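PDB 4O4V: triosephosphate isomerase from Trichomonas vaginalis, which interconverts D-glyceraldehyde 3-phosphate and dihydroxyacetone phosphate in glycolysis and gluconeogenesis, working as a homodimer of TIM barrels. Local coordinates for the interface of chains A and B. Residues are numbered along the deposited sequence; one frame, centred on the assembly and turned at random. Chains: chain A/B, Triosephosphate isomerase.

Contact 1: the interface of chains A and B. Residues chain A 69-71, 81; chain B 12-13, 15.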
loop_
_atom_site.group_PDB
_atom_site.type_symbol
_atom_site.label_atom_id
_atom_site.label_comp_id
_atom_site.label_asym_id
_atom_site.label_seq_id
_atom_site.Cartn_x
_atom_site.Cartn_y
_atom_site.Cartn_z
ATOM N N PRO A 69 -13.112 -5.960 0.376
ATOM C CA PRO A 69 -13.198 -5.781 -1.088
ATOM C C PRO A 69 -12.960 -4.362 -1.581
ATOM O O PRO A 69 -12.505 -4.169 -2.706
ATOM C CB PRO A 69 -14.625 -6.226 -1.428
ATOM C CG PRO A 69 -15.355 -6.067 -0.157
ATOM C CD PRO A 69 -14.388 -6.401 0.949
ATOM N N ASN A 70 -13.290 -3.380 -0.744
ATOM C CA ASN A 70 -13.303 -1.964 -1.077
ATOM C C ASN A 70 -13.777 -1.237 0.139
ATOM O O ASN A 70 -14.279 -1.869 1.081
ATOM C CB ASN A 70 -14.233 -1.634 -2.277
ATOM C CG ASN A 70 -15.674 -1.860 -2.003
ATOM O OD1 ASN A 70 -16.099 -2.982 -1.790
ATOM N ND2 ASN A 70 -16.454 -0.803 -2.038
ATOM N N GLY A 71 -13.671 0.074 0.140
ATOM C CA GLY A 71 -14.277 0.914 1.153
ATOM C C GLY A 71 -13.373 1.979 1.688
ATOM O O GLY A 71 -12.456 2.448 1.005
ATOM N N MET A 81 -9.538 -5.304 -7.067
ATOM C CA MET A 81 -8.835 -4.368 -7.946
ATOM C C MET A 81 -7.749 -5.116 -8.712
ATOM O O MET A 81 -7.583 -4.948 -9.921
ATOM C CB MET A 81 -8.205 -3.247 -7.145
ATOM C CG MET A 81 -9.149 -2.381 -6.343
ATOM S SD MET A 81 -8.196 -1.228 -5.333
ATOM C CE MET A 81 -9.513 -0.521 -4.325
ATOM N N ALA B 12 -10.384 3.282 -1.040
ATOM C CA ALA B 12 -10.151 1.960 -1.644
ATOM C C ALA B 12 -11.337 1.588 -2.529
ATOM O O ALA B 12 -12.097 0.666 -2.239
ATOM C CB ALA B 12 -9.884 0.905 -0.589
ATOM N N ASN B 13 -11.478 2.346 -3.598
ATOM C CA ASN B 13 -12.593 2.190 -4.532
ATOM C C ASN B 13 -12.147 2.711 -5.884
ATOM O O ASN B 13 -11.191 3.488 -5.972
ATOM C CB ASN B 13 -13.792 3.059 -4.131
ATOM C CG ASN B 13 -14.364 2.748 -2.787
ATOM O OD1 ASN B 13 -15.164 1.804 -2.643
ATOM N ND2 ASN B 13 -14.003 3.525 -1.785
ATOM N N LYS B 15 -13.977 -1.139 -7.199
ATOM C CA LYS B 15 -13.457 -2.491 -7.154
ATOM C C LYS B 15 -12.708 -2.878 -8.393
ATOM O O LYS B 15 -11.881 -3.784 -8.326
ATOM C CB LYS B 15 -14.606 -3.499 -6.955
ATOM C CG LYS B 15 -15.135 -3.499 -5.546
ATOM C CD LYS B 15 -16.104 -4.645 -5.231
ATOM C CE LYS B 15 -17.317 -4.607 -6.071
ATOM N NZ LYS B 15 -18.080 -3.365 -5.815
#

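Contact 2: the interface of chains A and B. Residues chain A 48, 81-82, 84-85; chain B 15-17, 45-46.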
loop_
_atom_site.group_PDB
_atom_site.type_symbol
_atom_site.label_atom_id
_atom_site.label_comp_id
_atom_site.label_asym_id
_atom_site.label_seq_id
_atom_site.Cartn_x
_atom_site.Cartn_y
_atom_site.Cartn_z
ATOM N N PRO A 48 -0.024 -3.082 -13.475
ATOM C CA PRO A 48 -0.621 -3.067 -14.816
ATOM C C PRO A 48 0.386 -3.289 -15.942
ATOM O O PRO A 48 0.120 -4.026 -16.876
ATOM C CB PRO A 48 -1.327 -1.714 -14.877
ATOM C CG PRO A 48 -1.647 -1.415 -13.436
ATOM C CD PRO A 48 -0.418 -1.893 -12.695
ATOM N N MET A 81 -9.538 -5.304 -7.067
ATOM C CA MET A 81 -8.835 -4.368 -7.946
ATOM C C MET A 81 -7.749 -5.116 -8.712
ATOM O O MET A 81 -7.583 -4.948 -9.921
ATOM C CB MET A 81 -8.205 -3.247 -7.145
ATOM C CG MET A 81 -9.149 -2.381 -6.343
ATOM S SD MET A 81 -8.196 -1.228 -5.333
ATOM C CE MET A 81 -9.513 -0.521 -4.325
ATOM N N ILE A 82 -6.981 -5.920 -7.997
ATOM C CA ILE A 82 -5.905 -6.711 -8.571
ATOM C C ILE A 82 -6.470 -7.722 -9.562
ATOM O O ILE A 82 -5.966 -7.860 -10.682
ATOM C CB ILE A 82 -5.112 -7.374 -7.435
ATOM C CG1 ILE A 82 -4.385 -6.307 -6.592
ATOM C CG2 ILE A 82 -4.136 -8.415 -7.960
ATOM C CD1 ILE A 82 -4.059 -6.805 -5.197
ATOM N N SER A 84 -9.065 -7.494 -11.279
ATOM C CA SER A 84 -9.656 -6.866 -12.451
ATOM C C SER A 84 -8.637 -6.668 -13.564
ATOM O O SER A 84 -9.029 -6.445 -14.719
ATOM C CB SER A 84 -10.347 -5.541 -12.078
ATOM O OG SER A 84 -9.451 -4.436 -11.915
ATOM N N PHE A 85 -7.349 -6.763 -13.265
ATOM C CA PHE A 85 -6.296 -6.776 -14.276
ATOM C C PHE A 85 -5.941 -8.191 -14.722
ATOM O O PHE A 85 -5.119 -8.344 -15.615
ATOM C CB PHE A 85 -5.035 -6.067 -13.761
ATOM C CG PHE A 85 -5.200 -4.589 -13.628
ATOM C CD1 PHE A 85 -4.919 -3.749 -14.683
ATOM C CD2 PHE A 85 -5.685 -4.030 -12.461
ATOM C CE1 PHE A 85 -5.091 -2.368 -14.557
ATOM C CE2 PHE A 85 -5.849 -2.673 -12.331
ATOM C CZ PHE A 85 -5.559 -1.840 -13.373
ATOM N N LYS B 15 -13.977 -1.139 -7.199
ATOM C CA LYS B 15 -13.457 -2.491 -7.154
ATOM C C LYS B 15 -12.708 -2.878 -8.393
ATOM O O LYS B 15 -11.881 -3.784 -8.326
ATOM C CB LYS B 15 -14.606 -3.499 -6.955
ATOM C CG LYS B 15 -15.135 -3.499 -5.546
ATOM C CD LYS B 15 -16.104 -4.645 -5.231
ATOM C CE LYS B 15 -17.317 -4.607 -6.071
ATOM N NZ LYS B 15 -18.080 -3.365 -5.815
ATOM N N THR B 16 -12.989 -2.262 -9.546
ATOM C CA THR B 16 -12.437 -2.742 -10.812
ATOM C C THR B 16 -11.922 -1.597 -11.684
ATOM O O THR B 16 -12.438 -0.471 -11.650
ATOM C CB THR B 16 -13.457 -3.537 -11.645
ATOM O OG1 THR B 16 -14.475 -2.651 -12.122
ATOM C CG2 THR B 16 -14.071 -4.677 -10.834
ATOM N N VAL B 17 -10.942 -1.917 -12.521
ATOM C CA VAL B 17 -10.412 -0.938 -13.452
ATOM C C VAL B 17 -11.498 -0.456 -14.433
ATOM O O VAL B 17 -11.494 0.717 -14.810
ATOM C CB VAL B 17 -9.152 -1.463 -14.180
ATOM C CG1 VAL B 17 -9.473 -2.658 -15.090
ATOM C CG2 VAL B 17 -8.480 -0.322 -14.928
ATOM N N ILE B 45 -2.969 0.978 -7.876
ATOM C CA ILE B 45 -3.038 0.151 -9.069
ATOM C C ILE B 45 -3.856 0.812 -10.183
ATOM O O ILE B 45 -3.726 0.420 -11.357
ATOM C CB ILE B 45 -3.573 -1.244 -8.688
ATOM C CG1 ILE B 45 -3.256 -2.267 -9.785
ATOM C CG2 ILE B 45 -5.051 -1.219 -8.340
ATOM C CD1 ILE B 45 -3.643 -3.710 -9.417
ATOM N N PHE B 46 -4.666 1.804 -9.842
ATOM C CA PHE B 46 -5.412 2.579 -10.829
ATOM C C PHE B 46 -4.724 3.886 -11.218
ATOM O O PHE B 46 -5.181 4.571 -12.139
ATOM C CB PHE B 46 -6.822 2.919 -10.322
ATOM C CG PHE B 46 -7.711 1.730 -10.055
ATOM C CD1 PHE B 46 -7.627 0.550 -10.782
ATOM C CD2 PHE B 46 -8.665 1.799 -9.055
ATOM C CE1 PHE B 46 -8.479 -0.541 -10.483
ATOM C CE2 PHE B 46 -9.510 0.714 -8.764
ATOM C CZ PHE B 46 -9.425 -0.439 -9.497
#

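Contact 1: the interface of chains A and B
A:Asn70 sits between B:Asn13 and B:Lys15, at the place where an extended loop of one triosephosphate isomerase subunit reaches the other subunit of the homodimer. B:Ala12 and B:Asn13 directly follow the family's catalytic lysine in the sequence, so the contact lies beside the active-site segment of chain B. The carboxamide nitrogen ND2 of A:Asn70 donates to the side-chain oxygen OD1 of B:Asn13 at 3.0 Å. With 175° at the hydrogen, the bond is almost straight. It leaves A:Asn70 within its own amide plane and meets the B:Asn13 carbonyl nearly end-on, while the two amide planes stand 77° apart; the amides thus meet tip to tip rather than stacked. CG of A:Asn70 lies between the backbone N and the carbonyl carbon (chi1 66°), and from there the carboxamide sends ND2 to B:Asn13 while OD1 lies beside the B:Lys15 stem.

B:Lys15, whose buried area here is the largest, takes part through its aliphatic stem. Its CG packs 3.9 Å from CB of A:Asn70, and its CD lies 3.8 Å from the A:Asn70 oxygen OD1, so the methylenes cross A:Asn70 at a slant, meeting CB and OD1 rather than the ND2 used for B:Asn13.

Beside the amide pair the backbones form an antiparallel bridge. A:Gly71 N donates to B:Ala12 O at 2.9 Å, and B:Ala12 N returns a bond of 3.0 Å to A:Gly71 O. The bridge and the amide bond thus act on neighbouring residues of both chains. On the helix 79-83 side, A:Met81 stretches out its extended chain until its methyl CE reaches CA of B:Ala12 at 3.7 Å.

Contact 2: the interface of chains A and B
The ring of A:Phe85 is wedged between B:Ile45 and B:Val17 in this apolar part of the triosephosphate isomerase dimer interface, where the 3-10 turn 44-46 and the start of helix 17-28 of one barrel pack against helix 79-83 of the other and the loop residues A:Ser84 and A:Phe85 that follow it.

Apolar packing comes first in extent, with A:Phe85 and B:Ile45 burying equal and the largest areas. B:Ile45 directs CG1 anti to its backbone N (chi1 -162°), which brings the branch alongside the phenyl group, the two side chains running in opposite directions. CG1 lies 3.7 Å from CE2 of A:Phe85, and the terminal CD1 reaches CD2 of the same ring. B:Val17 approaches from the opposite side of the ring plane, its CG2 methyl 3.6 Å from the ring tip CZ, at about a right angle. The rim of A:Phe85 is thus gripped from both sides, which should limit its freedom to tilt. B:Phe46 adds its CE1, 3.9 Å from CE2 of A:Phe85, and uses CZ to touch CG of A:Met81 at 3.7 Å. CG2 of B:Ile45 lies over one face of the B:Phe46 ring, toward the rim, and also meets CB of A:Met81. A:Pro48 sets its CG 3.5 Å from the carbonyl O of B:Ile45, with CG1 of that residue a little further off.

Polar contact centres on the hydroxyl of A:Ser84. OG accepts the main-chain N-H of B:Val17, the first residue of helix 17-28, at 3.0 Å and 159° at the hydrogen. The same hydroxyl donates to the carbonyl O of A:Met81 at 2.8 Å, an arrangement that should fix its rotation, since OG donates within its own chain and accepts from the partner helix.

Contact 1 and contact 2 are neighbouring patches of one dimer interface, the centres of their C-alpha atoms about 9 Å apart. They share A:Met81 and B:Lys15: the methionine, in helix 79-83, turns its far end to contact 1 and its near carbons to contact 2, so one helix links the two. Contact 1 is largely polar and mostly between loops, whereas contact 2 is mainly apolar and adds the 3-10 turn 44-46 and the start of helix 17-28. Because the interface is two-fold symmetric, each recurs with the chains exchanged, and both subunits would thus brace each other's segment next to the catalytic lysine.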